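Local coordinates for protein endoglucanase (Fervidobacterium pennivorans DSM 9078, PDB 6KDD) that probably hydrolyses beta-1,4-glucosidic bonds of glucan chains, as a TIM-barrel endoglucanase of glycoside hydrolase family 5, at residues A[293-298]-A[307-312]; A[45-50]-A[56-61]; A[125-130]-A[163-168]. All coordinates share one frame; numbering follows the deposited sequence.

Contact 1: A[293-298]-A[307-312]; sequences WEFCAG and QNWIEP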
loop_
_atom_site.group_PDB
_atom_site.type_symbol
_atom_site.label_atom_id
_atom_site.label_comp_id
_atom_site.label_asym_id
_atom_site.label_seq_id
_atom_site.Cartn_x
_atom_site.Cartn_y
_atom_site.Cartn_z
ATOM N N TRP A 293 -4.137 5.471 -4.194
ATOM C CA TRP A 293 -4.457 6.046 -2.880
ATOM C C TRP A 293 -5.400 7.229 -3.067
ATOM O O TRP A 293 -4.963 8.248 -3.594
ATOM C CB TRP A 293 -3.193 6.559 -2.161
ATOM C CG TRP A 293 -3.511 7.029 -0.766
ATOM C CD1 TRP A 293 -3.793 8.308 -0.347
ATOM C CD2 TRP A 293 -3.607 6.189 0.402
ATOM N NE1 TRP A 293 -4.011 8.315 1.019
ATOM C CE2 TRP A 293 -3.888 7.038 1.505
ATOM C CE3 TRP A 293 -3.430 4.812 0.630
ATOM C CZ2 TRP A 293 -4.092 6.530 2.798
ATOM C CZ3 TRP A 293 -3.573 4.318 1.918
ATOM C CH2 TRP A 293 -3.939 5.164 2.979
ATOM N N GLU A 294 -6.675 7.137 -2.645
ATOM C CA GLU A 294 -7.311 5.946 -2.074
ATOM C C GLU A 294 -8.784 5.954 -2.489
ATOM O O GLU A 294 -9.195 6.807 -3.301
ATOM C CB GLU A 294 -7.089 5.822 -0.560
ATOM C CG GLU A 294 -7.031 7.162 0.173
ATOM C CD GLU A 294 -8.291 8.008 0.190
ATOM O OE1 GLU A 294 -9.416 7.465 -0.013
ATOM O OE2 GLU A 294 -8.148 9.224 0.419
ATOM N N PHE A 295 -9.569 4.990 -1.973
ATOM C CA PHE A 295 -10.904 4.711 -2.488
ATOM C C PHE A 295 -11.889 5.862 -2.264
ATOM O O PHE A 295 -12.460 6.350 -3.248
ATOM C CB PHE A 295 -11.442 3.421 -1.870
ATOM C CG PHE A 295 -12.900 3.127 -2.143
ATOM C CD1 PHE A 295 -13.345 2.934 -3.456
ATOM C CD2 PHE A 295 -13.797 2.937 -1.090
ATOM C CE1 PHE A 295 -14.679 2.620 -3.704
ATOM C CE2 PHE A 295 -15.134 2.660 -1.336
ATOM C CZ PHE A 295 -15.577 2.509 -2.646
ATOM N N CYS A 296 -12.123 6.286 -0.997
ATOM C CA CYS A 296 -13.210 7.241 -0.770
ATOM C C CYS A 296 -12.950 8.393 0.210
ATOM O O CYS A 296 -13.925 9.055 0.616
ATOM C CB CYS A 296 -14.477 6.540 -0.282
ATOM S SG CYS A 296 -14.237 5.558 1.234
ATOM N N ALA A 297 -11.710 8.701 0.565
ATOM C CA ALA A 297 -11.512 9.788 1.538
ATOM C C ALA A 297 -10.905 11.023 0.838
ATOM O O ALA A 297 -11.347 11.385 -0.242
ATOM C CB ALA A 297 -10.684 9.321 2.739
ATOM N N GLY A 298 -9.876 11.662 1.422
ATOM C CA GLY A 298 -9.369 12.927 0.900
ATOM C C GLY A 298 -8.716 12.855 -0.484
ATOM O O GLY A 298 -8.466 13.898 -1.102
ATOM N N GLN A 307 -22.878 8.412 -3.917
ATOM C CA GLN A 307 -22.861 6.988 -4.211
ATOM C C GLN A 307 -22.440 6.750 -5.650
ATOM O O GLN A 307 -23.026 5.918 -6.351
ATOM C CB GLN A 307 -24.173 6.252 -3.953
ATOM C CG GLN A 307 -24.733 6.487 -2.557
ATOM C CD GLN A 307 -26.141 5.959 -2.455
ATOM O OE1 GLN A 307 -26.379 4.756 -2.444
ATOM N NE2 GLN A 307 -27.085 6.870 -2.371
ATOM N N ASN A 308 -21.403 7.457 -6.073
ATOM C CA ASN A 308 -20.872 7.179 -7.393
ATOM C C ASN A 308 -19.379 7.498 -7.459
ATOM O O ASN A 308 -18.856 8.231 -6.638
ATOM C CB ASN A 308 -21.658 7.912 -8.486
ATOM C CG ASN A 308 -21.961 6.991 -9.656
ATOM O OD1 ASN A 308 -21.186 6.068 -9.981
ATOM N ND2 ASN A 308 -23.110 7.219 -10.275
ATOM N N TRP A 309 -18.717 6.929 -8.461
ATOM C CA TRP A 309 -17.345 7.241 -8.823
ATOM C C TRP A 309 -17.190 8.712 -9.223
ATOM O O TRP A 309 -18.108 9.322 -9.809
ATOM C CB TRP A 309 -16.953 6.312 -9.967
ATOM C CG TRP A 309 -16.990 4.876 -9.532
ATOM C CD1 TRP A 309 -18.010 3.975 -9.684
ATOM C CD2 TRP A 309 -15.968 4.220 -8.753
ATOM N NE1 TRP A 309 -17.653 2.777 -9.099
ATOM C CE2 TRP A 309 -16.414 2.899 -8.521
ATOM C CE3 TRP A 309 -14.694 4.609 -8.284
ATOM C CZ2 TRP A 309 -15.624 1.967 -7.838
ATOM C CZ3 TRP A 309 -13.921 3.691 -7.584
ATOM C CH2 TRP A 309 -14.367 2.374 -7.411
ATOM N N ILE A 310 -16.028 9.272 -8.864
ATOM C CA ILE A 310 -15.609 10.613 -9.239
ATOM C C ILE A 310 -14.886 10.518 -10.581
ATOM O O ILE A 310 -13.847 9.867 -10.680
ATOM C CB ILE A 310 -14.702 11.170 -8.131
ATOM C CG1 ILE A 310 -15.457 11.169 -6.797
ATOM C CG2 ILE A 310 -14.126 12.535 -8.507
ATOM C CD1 ILE A 310 -14.569 11.435 -5.588
ATOM N N GLU A 311 -15.494 11.112 -11.627
ATOM C CA GLU A 311 -15.041 10.940 -12.999
ATOM C C GLU A 311 -14.612 12.315 -13.505
ATOM O O GLU A 311 -15.180 13.304 -13.074
ATOM C CB GLU A 311 -16.183 10.338 -13.847
ATOM C CG GLU A 311 -16.507 8.893 -13.475
ATOM C CD GLU A 311 -15.412 7.893 -13.869
ATOM O OE1 GLU A 311 -14.405 8.307 -14.457
ATOM O OE2 GLU A 311 -15.590 6.664 -13.657
ATOM N N PRO A 312 -13.590 12.438 -14.377
ATOM C CA PRO A 312 -12.882 11.278 -14.901
ATOM C C PRO A 312 -11.714 10.739 -14.056
ATOM O O PRO A 312 -10.957 9.911 -14.535
ATOM C CB PRO A 312 -12.446 11.780 -16.287
ATOM C CG PRO A 312 -12.176 13.262 -16.074
ATOM C CD PRO A 312 -13.090 13.713 -14.946
#
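In the loop that follows barrel strand 289-292, Phe295 reaches across to Trp309 on the short strand 308-309, and these two aromatic rings make the whole contact. The pair is edge-to-face and offset, with the Phe295 edge turned toward the six-membered ring of Trp309; the centroids lie 5.8 Å apart and the planes meet at 71°. CE1 of Phe295 comes within 3.7 Å of CH2 of Trp309, which sits near the plane of the phenylalanine ring, while CZ3 of Trp309 is 4.1 Å from the same CE1. A chi1 of 171° swings the Phe295 ring away from its backbone N and brings the CE1 corner to the indole. Strand 308-309 pairs antiparallel with strand 302-303 in a small hairpin beyond the last strand of the (beta/alpha)8 barrel, and Gln307 and Asn308 facing Asp303 form a G1 beta bulge there. Tyr302 of that hairpin meets both rings, lying nearly parallel to Phe295 and edge-to-face with Trp309, and Arg53 adds a cation-pi contact to the indole. The loop itself is braced by Glu294, which follows a cis peptide bond: its OE1 accepts the Ala297 N-H at 2.7 Å through the syn lone pair, with an N-H...O angle of 163°. OE2 of Glu294 takes a second backbone N-H, from Phe299.

Contact 2: A[45-50]-A[56-61]; sequences EYFEII and DSVRIP
Chi1 of -60° at Phe47 sets CG anti to the carbonyl carbon and carries the ring across to Val58, while chi1 of -76° at Ile50 places CG2 anti to the backbone N, where it also meets Val58. Helix 45-53 and strand 57-60 belong to the first beta-alpha-beta unit of the TIM barrel, in which the helix follows strand 22-25 and packs on the outer side of the sheet. The segments run roughly antiparallel, at 141°, with their axes 10.0 Å apart at closest approach. Val58 points toward the helix and divides its two methyls between the partners: CG1 lies 3.8 Å from Ile50 CG2, and CG2 lies 4.1 Å from Phe47 CE1. The Phe47 and Val58 side chains cross at about a right angle. All four side chains that touch, Ile60 being the fourth, are buried, and the contact is wholly apolar. Helix 78-93 extends the packing through Val87, Arg90 and Ala91 against Phe47, while Ile50 also rests on Val24 of strand 22-25. Between Val58 and Ile60, Arg59 forms salt bridges with Glu140 and Glu260. Ile60, two residues along the strand from Val58, sets CD1 at the edge of the Phe47 ring, near its plane, 4.2 Å from Phe47 CE1.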
loop_
_atom_site.group_PDB
_atom_site.type_symbol
_atom_site.label_atom_id
_atom_site.label_comp_id
_atom_site.label_asym_id
_atom_site.label_seq_id
_atom_site.Cartn_x
_atom_site.Cartn_y
_atom_site.Cartn_z
ATOM N N GLU A 45 -20.486 -3.511 1.038
ATOM C CA GLU A 45 -20.855 -3.175 -0.329
ATOM C C GLU A 45 -19.694 -2.568 -1.104
ATOM O O GLU A 45 -19.700 -2.618 -2.321
ATOM C CB GLU A 45 -22.014 -2.177 -0.359
ATOM C CG GLU A 45 -23.346 -2.836 -0.678
ATOM C CD GLU A 45 -24.497 -1.875 -0.967
ATOM O OE1 GLU A 45 -24.221 -0.678 -1.225
ATOM O OE2 GLU A 45 -25.679 -2.324 -0.939
ATOM N N TYR A 46 -18.680 -2.011 -0.409
ATOM C CA TYR A 46 -17.609 -1.391 -1.161
ATOM C C TYR A 46 -16.901 -2.408 -2.052
ATOM O O TYR A 46 -16.365 -2.035 -3.079
ATOM C CB TYR A 46 -16.587 -0.765 -0.215
ATOM C CG TYR A 46 -17.111 0.411 0.593
ATOM C CD1 TYR A 46 -18.293 1.053 0.266
ATOM C CD2 TYR A 46 -16.368 0.921 1.648
ATOM C CE1 TYR A 46 -18.765 2.141 0.994
ATOM C CE2 TYR A 46 -16.823 2.008 2.395
ATOM C CZ TYR A 46 -18.021 2.619 2.067
ATOM O OH TYR A 46 -18.434 3.688 2.798
ATOM N N PHE A 47 -16.742 -3.649 -1.586
ATOM C CA PHE A 47 -15.983 -4.611 -2.372
ATOM C C PHE A 47 -16.742 -4.930 -3.665
ATOM O O PHE A 47 -16.131 -5.082 -4.719
ATOM C CB PHE A 47 -15.571 -5.825 -1.537
ATOM C CG PHE A 47 -14.693 -5.443 -0.359
ATOM C CD1 PHE A 47 -13.461 -4.846 -0.575
ATOM C CD2 PHE A 47 -15.120 -5.637 0.944
ATOM C CE1 PHE A 47 -12.673 -4.407 0.489
ATOM C CE2 PHE A 47 -14.338 -5.193 2.016
ATOM C CZ PHE A 47 -13.110 -4.595 1.788
ATOM N N GLU A 48 -18.070 -5.002 -3.596
ATOM C CA GLU A 48 -18.832 -5.271 -4.825
ATOM C C GLU A 48 -18.681 -4.098 -5.801
ATOM O O GLU A 48 -18.521 -4.303 -7.006
ATOM C CB GLU A 48 -20.317 -5.387 -4.469
ATOM C CG GLU A 48 -21.091 -6.197 -5.481
ATOM C CD GLU A 48 -22.602 -6.157 -5.273
ATOM O OE1 GLU A 48 -23.062 -5.641 -4.213
ATOM O OE2 GLU A 48 -23.323 -6.640 -6.181
ATOM N N ILE A 49 -18.818 -2.879 -5.257
ATOM C CA ILE A 49 -18.667 -1.629 -5.996
ATOM C C ILE A 49 -17.324 -1.575 -6.726
ATOM O O ILE A 49 -17.279 -1.213 -7.898
ATOM C CB ILE A 49 -18.943 -0.426 -5.070
ATOM C CG1 ILE A 49 -20.441 -0.323 -4.728
ATOM C CG2 ILE A 49 -18.428 0.861 -5.682
ATOM C CD1 ILE A 49 -20.771 0.522 -3.548
ATOM N N ILE A 50 -16.211 -1.916 -6.031
ATOM C CA ILE A 50 -14.848 -1.831 -6.530
ATOM C C ILE A 50 -14.654 -2.896 -7.613
ATOM O O ILE A 50 -14.030 -2.659 -8.648
ATOM C CB ILE A 50 -13.907 -2.038 -5.295
ATOM C CG1 ILE A 50 -13.899 -0.752 -4.453
ATOM C CG2 ILE A 50 -12.497 -2.525 -5.661
ATOM C CD1 ILE A 50 -13.265 -0.886 -3.049
ATOM N N ASP A 56 -8.924 -5.266 -9.896
ATOM C CA ASP A 56 -8.481 -6.620 -9.590
ATOM C C ASP A 56 -8.228 -6.846 -8.104
ATOM O O ASP A 56 -8.283 -7.989 -7.625
ATOM C CB ASP A 56 -7.163 -6.920 -10.304
ATOM C CG ASP A 56 -7.369 -6.734 -11.794
ATOM O OD1 ASP A 56 -8.332 -7.324 -12.277
ATOM O OD2 ASP A 56 -6.594 -5.954 -12.434
ATOM N N SER A 57 -7.862 -5.775 -7.385
ATOM C CA SER A 57 -7.315 -5.979 -6.048
ATOM C C SER A 57 -7.629 -4.807 -5.116
ATOM O O SER A 57 -7.906 -3.675 -5.546
ATOM C CB SER A 57 -5.817 -6.191 -6.120
ATOM O OG SER A 57 -5.205 -5.006 -6.653
ATOM N N VAL A 58 -7.540 -5.100 -3.803
ATOM C CA VAL A 58 -7.631 -4.059 -2.782
ATOM C C VAL A 58 -6.479 -4.215 -1.805
ATOM O O VAL A 58 -6.039 -5.325 -1.467
ATOM C CB VAL A 58 -8.969 -4.154 -2.009
ATOM C CG1 VAL A 58 -10.162 -3.602 -2.804
ATOM C CG2 VAL A 58 -9.227 -5.551 -1.439
ATOM N N ARG A 59 -6.003 -3.070 -1.321
ATOM C CA ARG A 59 -4.955 -3.087 -0.318
ATOM C C ARG A 59 -5.561 -2.475 0.940
ATOM O O ARG A 59 -6.268 -1.456 0.885
ATOM C CB ARG A 59 -3.744 -2.247 -0.763
ATOM C CG ARG A 59 -2.687 -2.113 0.337
ATOM C CD ARG A 59 -1.400 -1.516 -0.227
ATOM N NE ARG A 59 -0.308 -1.324 0.752
ATOM C CZ ARG A 59 0.048 -0.190 1.360
ATOM N NH1 ARG A 59 -0.674 0.908 1.215
ATOM N NH2 ARG A 59 1.139 -0.162 2.143
ATOM N N ILE A 60 -5.359 -3.157 2.063
ATOM C CA ILE A 60 -6.066 -2.820 3.295
ATOM C C ILE A 60 -5.034 -2.448 4.347
ATOM O O ILE A 60 -4.458 -3.319 4.990
ATOM C CB ILE A 60 -6.947 -3.977 3.809
ATOM C CG1 ILE A 60 -7.859 -4.571 2.720
ATOM C CG2 ILE A 60 -7.772 -3.535 5.050
ATOM C CD1 ILE A 60 -8.949 -3.615 2.321
ATOM N N PRO A 61 -4.772 -1.151 4.552
ATOM C CA PRO A 61 -3.928 -0.712 5.660
ATOM C C PRO A 61 -4.544 -1.021 7.013
ATOM O O PRO A 61 -5.738 -0.756 7.252
ATOM C CB PRO A 61 -3.918 0.815 5.515
ATOM C CG PRO A 61 -4.200 1.021 4.001
ATOM C CD PRO A 61 -5.210 -0.064 3.674
#

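Contact 3: A[125-130]-A[163-168]; sequences QIAKFF and KVIRES
Helices 125-129 and 163-168 run side by side in nearly the same direction, crossing at -17° with their axes 8.7 Å apart at closest approach, and the CA atoms of Ala127 and Ile165 come to 5.5 Å. At this close point the Ala127 side chain is a single methyl. Its CB points toward the other helix and lies 4.0 Å from Ile165 CA; the Ile165 side chain comes alongside, its CG1 4.3 Å from that methyl. One turn further along, Ser168 turns its CB toward helix 125-129. Chi1 of 61° holds OG between the backbone N and the carbonyl carbon, and from there the hydroxyl oxygen reaches 3.5 Å from Ala127 CB and 3.6 Å from Ala127 C. Lys128 lies at the solvent-facing margin, with CG 4.4 Å from Ser168 OG. No hydrogen bond links the two segments, but just past them the carbonyl O of Ala127 accepts one from ND2 of Asn169. These are consecutive outer helices of the (beta/alpha)8 barrel, 112-129 and 151-168, joined through strand 137-140. Phe139 of that strand lies beneath the seam, touching both Ala127 and Ile165, and Val164 and Ile165 extend the packing to Val120, Trp123 and Arg124 earlier in helix 112-129.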
loop_
_atom_site.group_PDB
_atom_site.type_symbol
_atom_site.label_atom_id
_atom_site.label_comp_id
_atom_site.label_asym_id
_atom_site.label_seq_id
_atom_site.Cartn_x
_atom_site.Cartn_y
_atom_site.Cartn_z
ATOM N N GLN A 125 1.165 -14.040 14.551
ATOM C CA GLN A 125 -0.241 -14.253 14.822
ATOM C C GLN A 125 -1.074 -14.148 13.549
ATOM O O GLN A 125 -2.001 -14.939 13.341
ATOM C CB GLN A 125 -0.725 -13.253 15.852
ATOM C CG GLN A 125 -0.198 -13.579 17.245
ATOM C CD GLN A 125 -0.561 -12.411 18.112
ATOM O OE1 GLN A 125 -1.660 -12.330 18.630
ATOM N NE2 GLN A 125 0.358 -11.458 18.228
ATOM N N ILE A 126 -0.774 -13.143 12.717
ATOM C CA ILE A 126 -1.627 -12.908 11.559
ATOM C C ILE A 126 -1.402 -14.088 10.633
ATOM O O ILE A 126 -2.341 -14.622 10.036
ATOM C CB ILE A 126 -1.269 -11.583 10.850
ATOM C CG1 ILE A 126 -1.492 -10.377 11.754
ATOM C CG2 ILE A 126 -2.034 -11.442 9.526
ATOM C CD1 ILE A 126 -0.776 -9.107 11.251
ATOM N N ALA A 127 -0.129 -14.431 10.466
ATOM C CA ALA A 127 0.259 -15.491 9.552
ATOM C C ALA A 127 -0.411 -16.799 9.970
ATOM O O ALA A 127 -0.889 -17.541 9.107
ATOM C CB ALA A 127 1.772 -15.606 9.485
ATOM N N LYS A 128 -0.502 -17.022 11.284
ATOM C CA LYS A 128 -1.113 -18.242 11.797
ATOM C C LYS A 128 -2.616 -18.212 11.548
ATOM O O LYS A 128 -3.178 -19.182 11.054
ATOM C CB LYS A 128 -0.869 -18.396 13.298
ATOM C CG LYS A 128 0.429 -19.119 13.630
ATOM C CD LYS A 128 0.594 -19.474 15.093
ATOM C CE LYS A 128 1.913 -20.156 15.375
ATOM N NZ LYS A 128 2.455 -19.731 16.686
ATOM N N PHE A 129 -3.246 -17.085 11.897
ATOM C CA PHE A 129 -4.668 -16.892 11.687
ATOM C C PHE A 129 -5.088 -17.109 10.231
ATOM O O PHE A 129 -6.116 -17.750 10.003
ATOM C CB PHE A 129 -5.076 -15.511 12.217
ATOM C CG PHE A 129 -6.566 -15.312 12.306
ATOM C CD1 PHE A 129 -7.285 -14.847 11.208
ATOM C CD2 PHE A 129 -7.242 -15.569 13.493
ATOM C CE1 PHE A 129 -8.658 -14.665 11.307
ATOM C CE2 PHE A 129 -8.612 -15.379 13.587
ATOM C CZ PHE A 129 -9.314 -14.912 12.497
ATOM N N PHE A 130 -4.310 -16.584 9.251
ATOM C CA PHE A 130 -4.714 -16.646 7.854
ATOM C C PHE A 130 -4.009 -17.772 7.077
ATOM O O PHE A 130 -4.013 -17.779 5.853
ATOM C CB PHE A 130 -4.551 -15.271 7.161
ATOM C CG PHE A 130 -5.557 -14.248 7.626
ATOM C CD1 PHE A 130 -6.875 -14.271 7.165
ATOM C CD2 PHE A 130 -5.187 -13.228 8.498
ATOM C CE1 PHE A 130 -7.818 -13.339 7.608
ATOM C CE2 PHE A 130 -6.126 -12.288 8.925
ATOM C CZ PHE A 130 -7.438 -12.338 8.483
ATOM N N LYS A 163 10.918 -14.758 7.911
ATOM C CA LYS A 163 11.241 -16.078 8.427
ATOM C C LYS A 163 10.028 -16.639 9.165
ATOM O O LYS A 163 9.588 -17.755 8.858
ATOM C CB LYS A 163 12.479 -16.050 9.332
ATOM C CG LYS A 163 12.970 -17.421 9.786
ATOM C CD LYS A 163 13.385 -18.354 8.642
ATOM C CE LYS A 163 14.158 -19.578 9.108
ATOM N NZ LYS A 163 13.352 -20.457 9.992
ATOM N N VAL A 164 9.482 -15.851 10.108
ATOM C CA VAL A 164 8.361 -16.364 10.884
ATOM C C VAL A 164 7.081 -16.522 10.059
ATOM O O VAL A 164 6.349 -17.483 10.285
ATOM C CB VAL A 164 8.155 -15.731 12.273
ATOM C CG1 VAL A 164 9.472 -15.320 12.905
ATOM C CG2 VAL A 164 7.122 -14.626 12.334
ATOM N N ILE A 165 6.814 -15.628 9.092
ATOM C CA ILE A 165 5.621 -15.810 8.263
ATOM C C ILE A 165 5.756 -17.141 7.529
ATOM O O ILE A 165 4.794 -17.912 7.397
ATOM C CB ILE A 165 5.468 -14.632 7.282
ATOM C CG1 ILE A 165 5.145 -13.334 8.027
ATOM C CG2 ILE A 165 4.468 -14.936 6.173
ATOM C CD1 ILE A 165 5.250 -12.075 7.159
ATOM N N ARG A 166 6.987 -17.419 7.086
ATOM C CA ARG A 166 7.255 -18.572 6.233
ATOM C C ARG A 166 7.086 -19.886 6.998
ATOM O O ARG A 166 6.912 -20.934 6.381
ATOM C CB ARG A 166 8.654 -18.490 5.620
ATOM C CG ARG A 166 8.793 -17.466 4.509
ATOM C CD ARG A 166 8.171 -17.990 3.244
ATOM N NE ARG A 166 8.183 -17.057 2.124
ATOM C CZ ARG A 166 7.089 -16.518 1.593
ATOM N NH1 ARG A 166 5.895 -16.798 2.105
ATOM N NH2 ARG A 166 7.205 -15.712 0.554
ATOM N N GLU A 167 7.136 -19.830 8.332
ATOM C CA GLU A 167 7.021 -21.039 9.133
ATOM C C GLU A 167 5.619 -21.615 8.966
ATOM O O GLU A 167 5.455 -22.831 8.913
ATOM C CB GLU A 167 7.221 -20.745 10.625
ATOM C CG GLU A 167 8.665 -20.419 10.980
ATOM C CD GLU A 167 8.926 -20.059 12.439
ATOM O OE1 GLU A 167 10.104 -19.984 12.811
ATOM O OE2 GLU A 167 7.961 -19.870 13.211
ATOM N N SER A 168 4.611 -20.732 8.920
ATOM C CA SER A 168 3.221 -21.156 8.816
ATOM C C SER A 168 2.682 -20.916 7.414
ATOM O O SER A 168 1.700 -21.549 7.031
ATOM C CB SER A 168 2.342 -20.480 9.845
ATOM O OG SER A 168 2.365 -19.063 9.634
#

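In the fold
Contacts 2, 3 and 1 follow one another along the chain in that order, each closing before the next opens. Contact 2 packs a helix on barrel strand 57-60, contact 3 joins two outer helices flanking strand 137-140, and contact 1 ties the loop after strand 289-292 to the small hairpin. Because the barrel closes with 289-292 beside 22-25, contacts 1 and 2 are neighbours, their centres 12 Å apart, and Phe295 CE1 touches Ile50 CG1 at 3.5 Å. Contact 3 lies about 24 Å from contact 2 and about 34 Å from contact 1, centre to centre, on the opposite side of the chain's centre from contact 1. Contacts 1 and 2 thus pack together where the last strand meets the first, while contact 3 joins helices of the outer layer.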